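Local coordinates for oligopeptide-binding protein oppA (Lactococcus lactis, PDB 3DRF) that captures oligopeptides in a voluminous cavity, closing like a venus fly-trap, for uptake by the OppABCDF ABC transporter, at residues Y301-Y307 and D467-W473; R340-D346 and I537-F541; Y413-V417 and L447-W453. All blocks are in the same frame, centred on the assembly; numbering follows the deposited sequence.

Following the chain from the N terminus, the first contacting segment is 301-307, the end of strand 292-307; the start of a helix at 340-346 and then 413-417 come next. The return begins at 447-453, which closes contact 3; 467-473 follows and closes contact 1 against 301-307, and 537-541 closes contact 2 last. Contact 3 is thus nested inside the loops of both others, whereas contacts 1 and 2 cross. All three reach one mixed sheet: 301-307 has 467-473 and 537-541 as neighbours, and 413-414 belongs to a strand parallel to 468-474. Contact 2 fastens a helix start to this sheet, and contact 3 ties another helix to it, beside the bound peptide.

Contact 1: Y301-Y307 and D467-W473; sequences YISLMYY and DITDGSW
Trp-473 overlaps Leu-304 with the pyrrole edge of its indole, CD1 lying 3.7 Å from Leu-304 CD2. The two belong to a pair of antiparallel strands in the mixed sheet of this solute-binding fold, crossing at 149° and joined by six backbone hydrogen bonds. Ile-302 with Trp-473, Leu-304 with Gly-471 and Tyr-306 with Thr-469 are the hydrogen-bonded pairs; the bond from Gly-471 N to Leu-304 O, 2.9 Å long, is nearly straight.

On the face bearing these residues, Trp-473 and Tyr-306 meet at their polar ends, with the tyrosine alone running past Gly-471. The indole NE1 donates to Tyr-306 OH at 2.9 Å, almost in the indole plane, and the two side chains cross at about a right angle. Tyr-306 has CG beside its backbone N (chi1 -76°), which swings the ring across to Gly-471, its CD2-CE2 edge toward the glycine, with Gly-471 N in the ring plane. A beta carbon on Gly-471 would lie only 2.8 Å from Tyr-306 CE2, so the absence of a side chain probably leaves room for the phenol ring. Phe-493, Tyr-491 and Leu-484 pack round the indole as well, and Trp-473 pairs by its backbone with the bound peptide, extending the sheet into the ligand.

The reverse face carries Ser-303 and Ser-472. The long Tyr-301 ring reaches in beside Ser-472, both hydroxyls bonding the peptide backbone. Farther along, Met-305, Ile-468 and Tyr-307 form an apolar patch beside Asp-470, whose OD2 is held by Tyr-413 OH. Ile-336 of helix 330-339 touches both Met-305 and Tyr-307. Unbranched and flexible, Met-305 lays CG and SD against Ile-468 CG2, each at 3.6 Å.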
loop_
_atom_site.group_PDB
_atom_site.type_symbol
_atom_site.label_atom_id
_atom_site.label_comp_id
_atom_site.label_asym_id
_atom_site.label_seq_id
_atom_site.Cartn_x
_atom_site.Cartn_y
_atom_site.Cartn_z
ATOM N N TYR A 301 -1.883 -7.492 4.138
ATOM C CA TYR A 301 -1.060 -7.645 2.902
ATOM C C TYR A 301 -1.767 -8.480 1.858
ATOM O O TYR A 301 -2.442 -9.422 2.166
ATOM C CB TYR A 301 0.267 -8.351 3.290
ATOM C CG TYR A 301 1.241 -8.727 2.150
ATOM C CD1 TYR A 301 2.272 -7.903 1.806
ATOM C CD2 TYR A 301 1.107 -9.924 1.463
ATOM C CE1 TYR A 301 3.192 -8.301 0.813
ATOM C CE2 TYR A 301 1.973 -10.296 0.493
ATOM C CZ TYR A 301 3.005 -9.478 0.179
ATOM O OH TYR A 301 3.905 -9.843 -0.779
ATOM N N ILE A 302 -1.488 -8.123 0.605
ATOM C CA ILE A 302 -1.827 -8.975 -0.535
ATOM C C ILE A 302 -0.764 -8.768 -1.575
ATOM O O ILE A 302 -0.298 -7.659 -1.835
ATOM C CB ILE A 302 -3.254 -8.632 -1.130
ATOM C CG1 ILE A 302 -3.705 -9.574 -2.261
ATOM C CG2 ILE A 302 -3.370 -7.176 -1.673
ATOM C CD1 ILE A 302 -3.905 -10.958 -1.804
ATOM N N SER A 303 -0.370 -9.873 -2.185
ATOM C CA SER A 303 0.344 -9.843 -3.478
ATOM C C SER A 303 -0.566 -10.375 -4.600
ATOM O O SER A 303 -1.386 -11.174 -4.367
ATOM C CB SER A 303 1.698 -10.552 -3.460
ATOM O OG SER A 303 1.501 -11.955 -3.185
ATOM N N LEU A 304 -0.319 -9.878 -5.797
ATOM C CA LEU A 304 -1.184 -10.141 -6.936
ATOM C C LEU A 304 -0.451 -9.898 -8.228
ATOM O O LEU A 304 0.448 -9.157 -8.312
ATOM C CB LEU A 304 -2.500 -9.313 -6.865
ATOM C CG LEU A 304 -2.326 -7.822 -7.151
ATOM C CD1 LEU A 304 -3.745 -7.244 -7.291
ATOM C CD2 LEU A 304 -1.538 -7.068 -6.011
ATOM N N MET A 305 -0.885 -10.649 -9.214
ATOM C CA MET A 305 -0.383 -10.494 -10.548
ATOM C C MET A 305 -1.339 -9.581 -11.365
ATOM O O MET A 305 -2.519 -9.777 -11.424
ATOM C CB MET A 305 -0.316 -11.904 -11.187
ATOM C CG MET A 305 0.255 -11.905 -12.634
ATOM S SD MET A 305 0.733 -13.588 -13.211
ATOM C CE MET A 305 -0.896 -14.416 -13.208
ATOM N N TYR A 306 -0.769 -8.573 -12.000
ATOM C CA TYR A 306 -1.486 -7.593 -12.817
ATOM C C TYR A 306 -1.305 -7.852 -14.298
ATOM O O TYR A 306 -0.223 -8.197 -14.729
ATOM C CB TYR A 306 -0.890 -6.184 -12.587
ATOM C CG TYR A 306 -1.305 -5.528 -11.271
ATOM C CD1 TYR A 306 -2.432 -4.670 -11.196
ATOM C CD2 TYR A 306 -0.610 -5.754 -10.108
ATOM C CE1 TYR A 306 -2.820 -4.045 -10.018
ATOM C CE2 TYR A 306 -0.990 -5.119 -8.920
ATOM C CZ TYR A 306 -2.080 -4.283 -8.895
ATOM O OH TYR A 306 -2.431 -3.713 -7.687
ATOM N N TYR A 307 -2.363 -7.577 -15.053
ATOM C CA TYR A 307 -2.314 -7.537 -16.533
ATOM C C TYR A 307 -2.486 -6.078 -17.001
ATOM O O TYR A 307 -3.351 -5.383 -16.525
ATOM C CB TYR A 307 -3.426 -8.406 -17.089
ATOM C CG TYR A 307 -3.320 -9.890 -16.725
ATOM C CD1 TYR A 307 -2.131 -10.616 -16.900
ATOM C CD2 TYR A 307 -4.424 -10.545 -16.188
ATOM C CE1 TYR A 307 -2.062 -11.965 -16.589
ATOM C CE2 TYR A 307 -4.385 -11.909 -15.882
ATOM C CZ TYR A 307 -3.187 -12.589 -16.091
ATOM O OH TYR A 307 -3.121 -13.924 -15.826
ATOM N N ASP A 467 3.267 -6.514 -20.148
ATOM C CA ASP A 467 2.011 -7.237 -20.146
ATOM C C ASP A 467 1.583 -7.814 -18.790
ATOM O O ASP A 467 0.426 -7.753 -18.463
ATOM C CB ASP A 467 2.074 -8.389 -21.183
ATOM C CG ASP A 467 2.337 -7.875 -22.592
ATOM O OD1 ASP A 467 1.489 -7.133 -23.041
ATOM O OD2 ASP A 467 3.365 -8.233 -23.160
ATOM N N ILE A 468 2.540 -8.397 -18.081
ATOM C CA ILE A 468 2.290 -9.042 -16.772
ATOM C C ILE A 468 3.290 -8.410 -15.817
ATOM O O ILE A 468 4.419 -8.205 -16.152
ATOM C CB ILE A 468 2.594 -10.561 -16.841
ATOM C CG1 ILE A 468 1.748 -11.273 -17.931
ATOM C CG2 ILE A 468 2.356 -11.263 -15.455
ATOM C CD1 ILE A 468 2.287 -12.729 -18.236
ATOM N N THR A 469 2.858 -8.120 -14.595
ATOM C CA THR A 469 3.764 -7.728 -13.511
ATOM C C THR A 469 3.172 -8.275 -12.203
ATOM O O THR A 469 2.102 -8.726 -12.151
ATOM C CB THR A 469 4.052 -6.190 -13.501
ATOM O OG1 THR A 469 5.204 -5.966 -12.666
ATOM C CG2 THR A 469 2.888 -5.427 -12.883
ATOM N N ASP A 470 3.971 -8.162 -11.149
ATOM C CA ASP A 470 3.595 -8.540 -9.774
ATOM C C ASP A 470 3.616 -7.302 -8.918
ATOM O O ASP A 470 4.547 -6.553 -8.982
ATOM C CB ASP A 470 4.621 -9.532 -9.203
ATOM C CG ASP A 470 4.712 -10.816 -10.022
ATOM O OD1 ASP A 470 3.649 -11.374 -10.300
ATOM O OD2 ASP A 470 5.801 -11.221 -10.339
ATOM N N GLY A 471 2.539 -7.096 -8.164
ATOM C CA GLY A 471 2.494 -6.031 -7.179
ATOM C C GLY A 471 2.299 -6.640 -5.787
ATOM O O GLY A 471 1.922 -7.759 -5.615
ATOM N N SER A 472 2.626 -5.860 -4.784
ATOM C CA SER A 472 2.386 -6.236 -3.386
ATOM C C SER A 472 1.935 -4.976 -2.663
ATOM O O SER A 472 2.409 -3.879 -2.980
ATOM C CB SER A 472 3.651 -6.786 -2.722
ATOM O OG SER A 472 4.062 -8.018 -3.300
ATOM N N TRP A 473 1.022 -5.130 -1.705
ATOM C CA TRP A 473 0.498 -4.010 -0.956
ATOM C C TRP A 473 0.521 -4.273 0.527
ATOM O O TRP A 473 0.097 -5.331 0.988
ATOM C CB TRP A 473 -0.962 -3.730 -1.340
ATOM C CG TRP A 473 -1.152 -3.315 -2.757
ATOM C CD1 TRP A 473 -1.494 -4.114 -3.818
ATOM C CD2 TRP A 473 -1.007 -1.996 -3.277
ATOM N NE1 TRP A 473 -1.564 -3.357 -4.964
ATOM C CE2 TRP A 473 -1.282 -2.051 -4.658
ATOM C CE3 TRP A 473 -0.691 -0.760 -2.704
ATOM C CZ2 TRP A 473 -1.240 -0.916 -5.476
ATOM C CZ3 TRP A 473 -0.643 0.364 -3.520
ATOM C CH2 TRP A 473 -0.900 0.271 -4.887
#

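Contact 2: R340-D346 and I537-F541; sequences RNVAEVD and IPTNF
A bend at chi3 (-60°) turns the otherwise extended chain of Arg-340 so that its guanidinium meets Thr-539, whose OG1 stands beside its own backbone N (chi1 -54°). The threonine belongs to a classic beta bulge: Thr-539 and Asn-540 both face Ser-303 of the adjoining strand.

Arg-340 NH1 donates to Thr-539 OG1 at 2.9 Å, nearly straight and in the guanidinium plane. A water bridges the junction, accepting from Arg-340 NH2 and lying 2.7 Å from Thr-539 OG1. Arginine suits the place because it offers several N-H groups along one edge while its flat faces remain available for packing. Val-342 CG2 covers one face, 3.8 Å above the plane and toward the rim, and Tyr-429 of helix 422-435 adds a cation-pi contact.

Val-342, in the first turn of helix 342-349, also lays CG1 against the bulge, 3.7 Å from Asn-540 ND2. A small branched residue can thus touch both the arginine and the bulge. One turn later Asp-346 meets Asn-540 from the opposite direction, their carboxylate and amide planes 39° apart. The arginine bond and, less certainly, the aspartate contact link the helix start to the bulge. Asn-540 ND2 approaches the syn lone pair of Asp-346 OD2 in a bent hydrogen bond whose 2.5 Å length is doubtfully short.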
loop_
_atom_site.group_PDB
_atom_site.type_symbol
_atom_site.label_atom_id
_atom_site.label_comp_id
_atom_site.label_asym_id
_atom_site.label_seq_id
_atom_site.Cartn_x
_atom_site.Cartn_y
_atom_site.Cartn_z
ATOM N N ARG A 340 0.175 -20.999 -13.129
ATOM C CA ARG A 340 1.187 -20.808 -12.066
ATOM C C ARG A 340 1.067 -21.905 -10.989
ATOM O O ARG A 340 0.041 -22.455 -10.758
ATOM C CB ARG A 340 1.067 -19.412 -11.357
ATOM C CG ARG A 340 1.455 -18.215 -12.277
ATOM C CD ARG A 340 1.725 -16.946 -11.432
ATOM N NE ARG A 340 0.540 -16.571 -10.652
ATOM C CZ ARG A 340 0.561 -15.595 -9.757
ATOM N NH1 ARG A 340 -0.515 -15.330 -9.093
ATOM N NH2 ARG A 340 1.676 -14.916 -9.558
ATOM N N ASN A 341 2.228 -22.171 -10.375
ATOM C CA ASN A 341 2.344 -23.088 -9.269
ATOM C C ASN A 341 2.710 -22.377 -7.956
ATOM O O ASN A 341 3.717 -22.632 -7.371
ATOM C CB ASN A 341 3.400 -24.181 -9.601
ATOM C CG ASN A 341 4.753 -23.614 -9.957
ATOM O OD1 ASN A 341 4.903 -22.526 -10.337
ATOM N ND2 ASN A 341 5.767 -24.448 -9.806
ATOM N N VAL A 342 1.804 -21.512 -7.510
ATOM C CA VAL A 342 2.099 -20.653 -6.368
ATOM C C VAL A 342 2.283 -21.496 -5.083
ATOM O O VAL A 342 3.125 -21.211 -4.307
ATOM C CB VAL A 342 0.973 -19.592 -6.182
ATOM C CG1 VAL A 342 1.209 -18.797 -4.963
ATOM C CG2 VAL A 342 0.911 -18.702 -7.419
ATOM N N ALA A 343 1.472 -22.530 -4.894
ATOM C CA ALA A 343 1.599 -23.400 -3.717
ATOM C C ALA A 343 2.980 -24.102 -3.703
ATOM O O ALA A 343 3.624 -24.121 -2.689
ATOM C CB ALA A 343 0.430 -24.428 -3.697
ATOM N N GLU A 344 3.416 -24.638 -4.837
ATOM C CA GLU A 344 4.743 -25.246 -4.896
ATOM C C GLU A 344 5.852 -24.239 -4.532
ATOM O O GLU A 344 6.739 -24.551 -3.814
ATOM C CB GLU A 344 5.013 -25.825 -6.292
ATOM C CG GLU A 344 4.270 -27.090 -6.636
ATOM C CD GLU A 344 4.772 -27.736 -7.898
ATOM O OE1 GLU A 344 5.521 -27.183 -8.674
ATOM O OE2 GLU A 344 4.360 -28.887 -8.023
ATOM N N VAL A 345 5.770 -23.011 -5.039
ATOM C CA VAL A 345 6.745 -21.953 -4.730
ATOM C C VAL A 345 6.709 -21.640 -3.241
ATOM O O VAL A 345 7.711 -21.596 -2.615
ATOM C CB VAL A 345 6.422 -20.689 -5.595
ATOM C CG1 VAL A 345 7.159 -19.484 -5.067
ATOM C CG2 VAL A 345 6.750 -20.990 -7.083
ATOM N N ASP A 346 5.513 -21.457 -2.684
ATOM C CA ASP A 346 5.380 -21.124 -1.252
ATOM C C ASP A 346 5.913 -22.255 -0.335
ATOM O O ASP A 346 6.564 -22.009 0.598
ATOM C CB ASP A 346 3.924 -20.820 -0.881
ATOM C CG ASP A 346 3.432 -19.469 -1.387
ATOM O OD1 ASP A 346 4.182 -18.670 -1.826
ATOM O OD2 ASP A 346 2.224 -19.334 -1.312
ATOM N N ILE A 537 -4.833 -11.351 -10.672
ATOM C CA ILE A 537 -4.883 -12.692 -10.080
ATOM C C ILE A 537 -4.234 -12.608 -8.665
ATOM O O ILE A 537 -3.128 -12.250 -8.507
ATOM C CB ILE A 537 -4.062 -13.715 -10.931
ATOM C CG1 ILE A 537 -4.476 -13.739 -12.440
ATOM C CG2 ILE A 537 -4.146 -15.132 -10.311
ATOM C CD1 ILE A 537 -5.937 -14.204 -12.696
ATOM N N PRO A 538 -5.004 -13.003 -7.640
ATOM C CA PRO A 538 -4.445 -12.957 -6.270
ATOM C C PRO A 538 -3.273 -13.944 -6.186
ATOM O O PRO A 538 -3.353 -15.009 -6.715
ATOM C CB PRO A 538 -5.593 -13.441 -5.380
ATOM C CG PRO A 538 -6.852 -13.230 -6.225
ATOM C CD PRO A 538 -6.410 -13.482 -7.639
ATOM N N THR A 539 -2.236 -13.598 -5.486
ATOM C CA THR A 539 -1.041 -14.483 -5.344
ATOM C C THR A 539 -0.946 -15.064 -3.912
ATOM O O THR A 539 -1.258 -16.171 -3.690
ATOM C CB THR A 539 0.240 -13.740 -5.823
ATOM O OG1 THR A 539 -0.015 -13.278 -7.150
ATOM C CG2 THR A 539 1.431 -14.721 -5.841
ATOM N N ASN A 540 -0.490 -14.241 -2.982
ATOM C CA ASN A 540 -0.289 -14.658 -1.563
ATOM C C ASN A 540 -0.897 -13.753 -0.471
ATOM O O ASN A 540 -1.007 -12.554 -0.598
ATOM C CB ASN A 540 1.200 -14.759 -1.242
ATOM C CG ASN A 540 1.863 -15.979 -1.847
ATOM O OD1 ASN A 540 2.927 -15.887 -2.368
ATOM N ND2 ASN A 540 1.254 -17.039 -1.746
ATOM N N PHE A 541 -1.281 -14.425 0.607
ATOM C CA PHE A 541 -1.441 -13.849 1.934
ATOM C C PHE A 541 -0.168 -14.205 2.712
ATOM O O PHE A 541 0.536 -15.111 2.355
ATOM C CB PHE A 541 -2.656 -14.447 2.650
ATOM C CG PHE A 541 -3.996 -14.298 1.905
ATOM C CD1 PHE A 541 -4.383 -13.116 1.247
ATOM C CD2 PHE A 541 -4.874 -15.318 1.935
ATOM C CE1 PHE A 541 -5.646 -13.044 0.627
ATOM C CE2 PHE A 541 -6.097 -15.209 1.336
ATOM C CZ PHE A 541 -6.460 -14.081 0.682
HETATM O O HOH W 1 2.208 -12.144 -8.091
HETATM O O HOH W 2 -2.693 -17.469 -7.674
#

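Contact 3: Y413-V417 and L447-W453; sequences YAARV and LMEFNSW
Arg-416 lies over one face of Trp-453, covering both rings of the indole. Its CD sits 3.5 Å from the centroid of the five-membered ring in a CH-pi contact, and its CZ is 4.3 Å from the centroid of the six-membered ring, a cation-pi contact 10° off the normal. The guanidinium is tilted 61° from the indole, so that NH1 dips toward the benzo ring, 3.3 Å from Trp-453 CZ3. The bend at chi3 (-63°) lets aliphatic and charged parts each find their ring. Replacing Trp-453 by an alanine would remove the aromatic face under CD and CZ of Arg-416 and is likely to leave its guanidinium less firmly placed beside the peptide. Arg-416 NH1, also at the edge of the Phe-450 ring, makes a weak hydrogen bond to the peptide backbone, and Trp-453 packs on an apolar peptide side chain.

Two backbone hydrogen bonds hold the arginine's stretch in place: Met-448 N to Ala-415 O, 2.9 Å, and Val-417 N to Met-448 O, 3.0 Å. Beside them Leu-447 CD2 packs against Ala-415 CB at 3.6 Å, while the small Ala-415 can itself sit over the centre of the Tyr-413 ring. The indole is set by its helix, where Ser-452 N donates to OE1 of the N-cap Glu-449 at 2.8 Å. The OE2 of this glutamate takes Asn-451 N and is also bonded by Ser-43 OG.

Further out, Trp-453 NE1 and Ala-414 O both bond to Thr-469 OG1, joining helix 450-458 to strands 407-414 and 468-474, while Leu-447 and Ala-415 pack against helix 422-435.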
loop_
_atom_site.group_PDB
_atom_site.type_symbol
_atom_site.label_atom_id
_atom_site.label_comp_id
_atom_site.label_asym_id
_atom_site.label_seq_id
_atom_site.Cartn_x
_atom_site.Cartn_y
_atom_site.Cartn_z
ATOM N N TYR A 413 6.977 -9.935 -19.202
ATOM C CA TYR A 413 6.765 -10.042 -17.750
ATOM C C TYR A 413 7.748 -9.126 -17.031
ATOM O O TYR A 413 8.931 -9.395 -16.980
ATOM C CB TYR A 413 7.046 -11.464 -17.337
ATOM C CG TYR A 413 6.913 -11.867 -15.835
ATOM C CD1 TYR A 413 6.158 -11.129 -14.902
ATOM C CD2 TYR A 413 7.531 -13.035 -15.369
ATOM C CE1 TYR A 413 6.058 -11.560 -13.579
ATOM C CE2 TYR A 413 7.421 -13.451 -14.106
ATOM C CZ TYR A 413 6.681 -12.695 -13.204
ATOM O OH TYR A 413 6.542 -13.086 -11.909
ATOM N N ALA A 414 7.219 -8.039 -16.495
ATOM C CA ALA A 414 8.018 -7.094 -15.683
ATOM C C ALA A 414 8.169 -7.617 -14.216
ATOM O O ALA A 414 7.600 -7.090 -13.296
ATOM C CB ALA A 414 7.382 -5.671 -15.697
ATOM N N ALA A 415 8.886 -8.707 -14.048
ATOM C CA ALA A 415 9.171 -9.266 -12.743
ATOM C C ALA A 415 10.154 -8.339 -12.017
ATOM O O ALA A 415 10.992 -7.689 -12.598
ATOM C CB ALA A 415 9.740 -10.687 -12.891
ATOM N N ARG A 416 9.981 -8.317 -10.705
ATOM C CA ARG A 416 10.735 -7.432 -9.822
ATOM C C ARG A 416 11.910 -8.121 -9.106
ATOM O O ARG A 416 11.897 -9.286 -8.865
ATOM C CB ARG A 416 9.784 -6.844 -8.767
ATOM C CG ARG A 416 8.541 -6.138 -9.364
ATOM C CD ARG A 416 7.811 -5.303 -8.322
ATOM N NE ARG A 416 7.312 -6.124 -7.263
ATOM C CZ ARG A 416 6.629 -5.653 -6.250
ATOM N NH1 ARG A 416 6.410 -4.383 -6.147
ATOM N NH2 ARG A 416 6.258 -6.451 -5.307
ATOM N N VAL A 417 12.907 -7.310 -8.770
ATOM C CA VAL A 417 14.006 -7.730 -7.930
ATOM C C VAL A 417 13.373 -8.179 -6.613
ATOM O O VAL A 417 12.424 -7.620 -6.173
ATOM C CB VAL A 417 14.964 -6.504 -7.705
ATOM C CG1 VAL A 417 15.989 -6.744 -6.531
ATOM C CG2 VAL A 417 15.727 -6.239 -9.011
ATOM N N LEU A 447 15.377 -8.704 -14.007
ATOM C CA LEU A 447 14.434 -8.259 -12.970
ATOM C C LEU A 447 14.508 -6.759 -12.783
ATOM O O LEU A 447 15.516 -6.175 -12.884
ATOM C CB LEU A 447 14.752 -8.989 -11.664
ATOM C CG LEU A 447 14.651 -10.522 -11.684
ATOM C CD1 LEU A 447 14.972 -11.034 -10.225
ATOM C CD2 LEU A 447 13.283 -10.963 -12.156
ATOM N N MET A 448 13.387 -6.149 -12.456
ATOM C CA MET A 448 13.288 -4.691 -12.402
ATOM C C MET A 448 13.479 -4.173 -10.975
ATOM O O MET A 448 12.858 -4.635 -10.066
ATOM C CB MET A 448 11.897 -4.272 -12.934
ATOM C CG MET A 448 11.790 -2.740 -13.166
ATOM S SD MET A 448 10.262 -2.243 -13.983
ATOM C CE MET A 448 10.587 -2.830 -15.655
ATOM N N GLU A 449 14.341 -3.191 -10.828
ATOM C CA GLU A 449 14.589 -2.512 -9.526
ATOM C C GLU A 449 13.286 -1.806 -9.022
ATOM O O GLU A 449 12.518 -1.276 -9.785
ATOM C CB GLU A 449 15.745 -1.494 -9.711
ATOM C CG GLU A 449 16.175 -0.756 -8.418
ATOM C CD GLU A 449 15.399 0.527 -8.156
ATOM O OE1 GLU A 449 14.974 1.159 -9.111
ATOM O OE2 GLU A 449 15.267 0.855 -7.003
ATOM N N PHE A 450 13.092 -1.870 -7.724
ATOM C CA PHE A 450 11.817 -1.461 -7.120
ATOM C C PHE A 450 11.381 0.013 -7.364
ATOM O O PHE A 450 10.304 0.247 -7.783
ATOM C CB PHE A 450 11.803 -1.777 -5.631
ATOM C CG PHE A 450 10.526 -1.325 -4.926
ATOM C CD1 PHE A 450 9.295 -1.957 -5.125
ATOM C CD2 PHE A 450 10.565 -0.265 -4.067
ATOM C CE1 PHE A 450 8.138 -1.501 -4.437
ATOM C CE2 PHE A 450 9.430 0.160 -3.388
ATOM C CZ PHE A 450 8.228 -0.455 -3.581
ATOM N N ASN A 451 12.277 0.967 -7.103
ATOM C CA ASN A 451 11.914 2.373 -7.311
ATOM C C ASN A 451 11.583 2.641 -8.795
ATOM O O ASN A 451 10.652 3.322 -9.061
ATOM C CB ASN A 451 13.025 3.331 -6.785
ATOM C CG ASN A 451 13.203 3.288 -5.265
ATOM O OD1 ASN A 451 12.318 2.982 -4.520
ATOM N ND2 ASN A 451 14.406 3.617 -4.833
ATOM N N SER A 452 12.343 2.054 -9.699
ATOM C CA SER A 452 12.072 2.146 -11.139
ATOM C C SER A 452 10.693 1.571 -11.476
ATOM O O SER A 452 9.921 2.163 -12.241
ATOM C CB SER A 452 13.152 1.402 -11.928
ATOM O OG SER A 452 14.395 2.079 -11.868
ATOM N N TRP A 453 10.390 0.430 -10.889
ATOM C CA TRP A 453 9.092 -0.240 -11.125
ATOM C C TRP A 453 7.924 0.651 -10.658
ATOM O O TRP A 453 6.977 0.801 -11.330
ATOM C CB TRP A 453 9.073 -1.569 -10.400
ATOM C CG TRP A 453 7.735 -2.340 -10.533
ATOM C CD1 TRP A 453 7.375 -3.185 -11.513
ATOM C CD2 TRP A 453 6.661 -2.286 -9.626
ATOM N NE1 TRP A 453 6.138 -3.672 -11.276
ATOM C CE2 TRP A 453 5.661 -3.145 -10.110
ATOM C CE3 TRP A 453 6.453 -1.613 -8.426
ATOM C CZ2 TRP A 453 4.435 -3.325 -9.456
ATOM C CZ3 TRP A 453 5.255 -1.804 -7.767
ATOM C CH2 TRP A 453 4.255 -2.673 -8.285
#